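Proto-oncogene vav (Homo sapiens, PDB 6NEW) probably acts as a guanine nucleotide exchange factor for Rac-type GTPases, carrying RhoGEF, PH and zinc-binding C1 domains. Local coordinates at residues A[315-320]-A[340-345]. Sequence-based numbering, arbitrary orientation.
Sequences HMFLLI and KWMEQF
Phe-317 inserts its ring among Met-342, Phe-345 and Trp-341 of the helix. Its CG sits between the backbone N and the carbonyl carbon (chi1 63°), which stretches the ring across the gap until CE2 and CZ meet the helix. Met-342 lies over one face in a Met-aromatic contact, with SD 4.1 Å from the centroid of the Phe-317 ring. The methionine leaves the helix with CG anti to the backbone N, then bends at both chi2 and chi3; the bends carry its methyl back along the phenylalanine, and CE ends 3.4 Å from CB of Phe-317. The two side chains thus lie antiparallel, methyl beside CB. In the plane of the ring, at its rim, CB of Trp-341 lies 3.8 Å from CE2 of Phe-317, while the indole turns away to stack on Phe-332.

Phe-345, one turn beyond Trp-341, brings CD2 to 3.4 Å from CZ of Phe-317. The planes of the two rings are inclined at 76° with centroids 5.3 Å apart, an oblique pairing. Leu-319 sits near CD1 and CE1 of Phe-345, its own CD1 3.7 Å from CE1. Both strand side chains therefore meet the same side of this ring.

Strand and helix run nearly parallel here, their axes 20° apart and 9.7 Å at closest approach. This is the C-terminal helix of the PH domain packing against the beta-sheet; Val-300 and Leu-330 on the flanking strands extend the same apolar layer, and Lys-338 of the helix adds a hydrogen bond from NZ to Met-316 O. Within this contact the side chains meet one another through carbon and sulfur alone, which implies dispersion and shape fit; the sulfur-aromatic contact probably adds a weak preference for how Met-342 lies.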
ATOM      1  N   HIS A 315      21.547 -27.677  -7.217  1.00 35.85           N
ATOM      2  CA  HIS A 315      20.116 -27.496  -7.067  1.00 35.02           C
ATOM      3  C   HIS A 315      19.512 -26.732  -8.238  1.00 39.00           C
ATOM      4  O   HIS A 315      19.746 -25.532  -8.400  1.00 38.09           O
ATOM      5  CB  HIS A 315      19.819 -26.862  -5.716  1.00 36.00           C
ATOM      6  CG  HIS A 315      20.535 -27.552  -4.605  1.00 41.04           C
ATOM      7  ND1 HIS A 315      21.776 -27.116  -4.169  1.00 43.58           N
ATOM      8  CD2 HIS A 315      20.198 -28.672  -3.931  1.00 43.93           C
ATOM      9  CE1 HIS A 315      22.127 -27.952  -3.209  1.00 44.89           C
ATOM     10  NE2 HIS A 315      21.216 -28.913  -3.039  1.00 45.74           N
ATOM     11  N   MET A 316      18.754 -27.461  -9.072  1.00 36.34           N
ATOM     12  CA  MET A 316      18.155 -26.916 -10.273  1.00 35.07           C
ATOM     13  C   MET A 316      16.636 -27.126 -10.437  1.00 32.67           C
ATOM     14  O   MET A 316      16.038 -28.025  -9.863  1.00 32.68           O
ATOM     15  CB  MET A 316      18.893 -27.468 -11.515  1.00 39.20           C
ATOM     16  CG  MET A 316      18.000 -27.527 -12.743  1.00 43.76           C
ATOM     17  SD  MET A 316      18.547 -28.274 -14.275  1.00 50.81           S
ATOM     18  CE  MET A 316      19.042 -29.922 -13.708  1.00 48.80           C
ATOM     19  N   PHE A 317      16.048 -26.262 -11.268  1.00 25.71           N
ATOM     20  CA  PHE A 317      14.723 -26.289 -11.842  1.00 22.99           C
ATOM     21  C   PHE A 317      14.890 -25.729 -13.237  1.00 27.95           C
ATOM     22  O   PHE A 317      15.889 -25.050 -13.524  1.00 24.91           O
ATOM     23  CB  PHE A 317      13.651 -25.580 -11.022  1.00 22.22           C
ATOM     24  CG  PHE A 317      13.747 -24.098 -10.769  1.00 20.56           C
ATOM     25  CD1 PHE A 317      13.242 -23.180 -11.692  1.00 21.18           C
ATOM     26  CD2 PHE A 317      14.224 -23.616  -9.553  1.00 21.93           C
ATOM     27  CE1 PHE A 317      13.283 -21.804 -11.431  1.00 19.59           C
ATOM     28  CE2 PHE A 317      14.246 -22.244  -9.285  1.00 22.36           C
ATOM     29  CZ  PHE A 317      13.800 -21.348 -10.232  1.00 18.53           C
ATOM     30  N   LEU A 318      13.946 -26.075 -14.120  1.00 27.68           N
ATOM     31  CA  LEU A 318      13.909 -25.670 -15.521  1.00 27.37           C
ATOM     32  C   LEU A 318      12.928 -24.539 -15.727  1.00 28.66           C
ATOM     33  O   LEU A 318      11.900 -24.474 -15.062  1.00 28.76           O
ATOM     34  CB  LEU A 318      13.509 -26.867 -16.415  1.00 28.62           C
ATOM     35  CG  LEU A 318      14.239 -28.205 -16.172  1.00 35.07           C
ATOM     36  CD1 LEU A 318      13.411 -29.382 -16.711  1.00 36.35           C
ATOM     37  CD2 LEU A 318      15.630 -28.191 -16.796  1.00 37.18           C
ATOM     38  N   LEU A 319      13.261 -23.647 -16.651  1.00 24.64           N
ATOM     39  CA  LEU A 319      12.461 -22.502 -17.051  1.00 22.72           C
ATOM     40  C   LEU A 319      12.348 -22.643 -18.568  1.00 26.19           C
ATOM     41  O   LEU A 319      13.312 -22.406 -19.295  1.00 25.95           O
ATOM     42  CB  LEU A 319      13.133 -21.179 -16.603  1.00 21.47           C
ATOM     43  CG  LEU A 319      12.448 -19.862 -17.052  1.00 25.61           C
ATOM     44  CD1 LEU A 319      11.087 -19.687 -16.397  1.00 25.54           C
ATOM     45  CD2 LEU A 319      13.305 -18.672 -16.727  1.00 26.89           C
ATOM     46  N   ILE A 320      11.216 -23.170 -19.023  1.00 23.23           N
ATOM     47  CA  ILE A 320      11.020 -23.531 -20.432  1.00 23.34           C
ATOM     48  C   ILE A 320       9.983 -22.706 -21.158  1.00 24.58           C
ATOM     49  O   ILE A 320       8.901 -22.523 -20.629  1.00 24.22           O
ATOM     50  CB  ILE A 320      10.674 -25.068 -20.517  1.00 27.59           C
ATOM     51  CG1 ILE A 320      11.810 -25.959 -19.950  1.00 27.44           C
ATOM     52  CG2 ILE A 320      10.320 -25.503 -21.963  1.00 29.94           C
ATOM     53  CD1 ILE A 320      11.308 -27.305 -19.456  1.00 32.91           C
ATOM     54  N   LYS A 340      13.121 -21.455  -2.684  1.00 29.63           N
ATOM     55  CA  LYS A 340      12.675 -20.074  -2.578  1.00 27.75           C
ATOM     56  C   LYS A 340      12.449 -19.415  -3.959  1.00 29.68           C
ATOM     57  O   LYS A 340      11.422 -18.765  -4.139  1.00 29.31           O
ATOM     58  CB  LYS A 340      13.632 -19.253  -1.692  1.00 30.69           C
ATOM     59  CG  LYS A 340      13.230 -17.786  -1.489  1.00 31.64           C
ATOM     60  CD  LYS A 340      12.068 -17.529  -0.506  1.00 35.07           C
ATOM     61  CE  LYS A 340      11.643 -16.081  -0.639  1.00 41.39           C
ATOM     62  NZ  LYS A 340      11.151 -15.514   0.639  1.00 41.66           N
ATOM     63  N   TRP A 341      13.380 -19.597  -4.911  1.00 24.39           N
ATOM     64  CA  TRP A 341      13.261 -19.032  -6.252  1.00 23.20           C
ATOM     65  C   TRP A 341      12.076 -19.635  -7.024  1.00 29.06           C
ATOM     66  O   TRP A 341      11.342 -18.907  -7.699  1.00 27.58           O
ATOM     67  CB  TRP A 341      14.564 -19.213  -7.039  1.00 21.74           C
ATOM     68  CG  TRP A 341      15.566 -18.137  -6.799  1.00 23.19           C
ATOM     69  CD1 TRP A 341      16.496 -18.091  -5.798  1.00 27.57           C
ATOM     70  CD2 TRP A 341      15.768 -16.960  -7.594  1.00 22.04           C
ATOM     71  NE1 TRP A 341      17.288 -16.974  -5.940  1.00 27.47           N
ATOM     72  CE2 TRP A 341      16.871 -16.266  -7.042  1.00 27.51           C
ATOM     73  CE3 TRP A 341      15.133 -16.431  -8.728  1.00 22.22           C
ATOM     74  CZ2 TRP A 341      17.347 -15.063  -7.583  1.00 26.19           C
ATOM     75  CZ3 TRP A 341      15.604 -15.243  -9.266  1.00 23.71           C
ATOM     76  CH2 TRP A 341      16.694 -14.566  -8.692  1.00 25.26           C
ATOM     77  N   MET A 342      11.899 -20.964  -6.901  1.00 29.61           N
ATOM     78  CA  MET A 342      10.836 -21.760  -7.503  1.00 31.07           C
ATOM     79  C   MET A 342       9.474 -21.252  -7.062  1.00 33.10           C
ATOM     80  O   MET A 342       8.582 -21.075  -7.894  1.00 32.28           O
ATOM     81  CB  MET A 342      10.995 -23.216  -7.062  1.00 36.20           C
ATOM     82  CG  MET A 342       9.933 -24.131  -7.626  1.00 43.05           C
ATOM     83  SD  MET A 342      10.567 -24.908  -9.105  1.00 50.48           S
ATOM     84  CE  MET A 342      11.616 -26.084  -8.319  1.00 48.58           C
ATOM     85  N   GLU A 343       9.318 -21.058  -5.746  1.00 28.52           N
ATOM     86  CA  GLU A 343       8.112 -20.547  -5.109  1.00 27.91           C
ATOM     87  C   GLU A 343       7.808 -19.113  -5.646  1.00 29.69           C
ATOM     88  O   GLU A 343       6.651 -18.796  -5.923  1.00 28.96           O
ATOM     89  CB  GLU A 343       8.322 -20.567  -3.594  1.00 30.46           C
ATOM     90  CG  GLU A 343       7.164 -20.095  -2.726  1.00 44.84           C
ATOM     91  CD  GLU A 343       7.635 -19.671  -1.344  1.00 79.65           C
ATOM     92  OE1 GLU A 343       7.656 -18.447  -1.070  1.00 61.58           O
ATOM     93  OE2 GLU A 343       8.082 -20.555  -0.574  1.00 87.27           O
ATOM     94  N   GLN A 344       8.851 -18.290  -5.852  1.00 25.10           N
ATOM     95  CA  GLN A 344       8.690 -16.942  -6.391  1.00 24.54           C
ATOM     96  C   GLN A 344       8.309 -16.924  -7.883  1.00 28.57           C
ATOM     97  O   GLN A 344       7.567 -16.027  -8.287  1.00 26.60           O
ATOM     98  CB  GLN A 344       9.917 -16.077  -6.111  1.00 25.47           C
ATOM     99  CG  GLN A 344      10.161 -15.817  -4.607  1.00 24.82           C
ATOM    100  CD  GLN A 344       9.080 -15.033  -3.941  1.00 34.17           C
ATOM    101  OE1 GLN A 344       8.681 -13.963  -4.396  1.00 34.52           O
ATOM    102  NE2 GLN A 344       8.567 -15.555  -2.856  1.00 28.02           N
ATOM    103  N   PHE A 345       8.782 -17.917  -8.689  1.00 24.66           N
ATOM    104  CA  PHE A 345       8.419 -18.033 -10.114  1.00 23.03           C
ATOM    105  C   PHE A 345       6.933 -18.427 -10.228  1.00 26.39           C
ATOM    106  O   PHE A 345       6.210 -17.901 -11.077  1.00 25.90           O
ATOM    107  CB  PHE A 345       9.285 -19.079 -10.826  1.00 23.50           C
ATOM    108  CG  PHE A 345      10.537 -18.557 -11.482  1.00 23.03           C
ATOM    109  CD1 PHE A 345      10.502 -18.036 -12.766  1.00 24.18           C
ATOM    110  CD2 PHE A 345      11.764 -18.651 -10.843  1.00 25.38           C
ATOM    111  CE1 PHE A 345      11.662 -17.565 -13.377  1.00 24.50           C
ATOM    112  CE2 PHE A 345      12.927 -18.194 -11.461  1.00 27.63           C
ATOM    113  CZ  PHE A 345      12.863 -17.653 -12.727  1.00 24.48           C
TER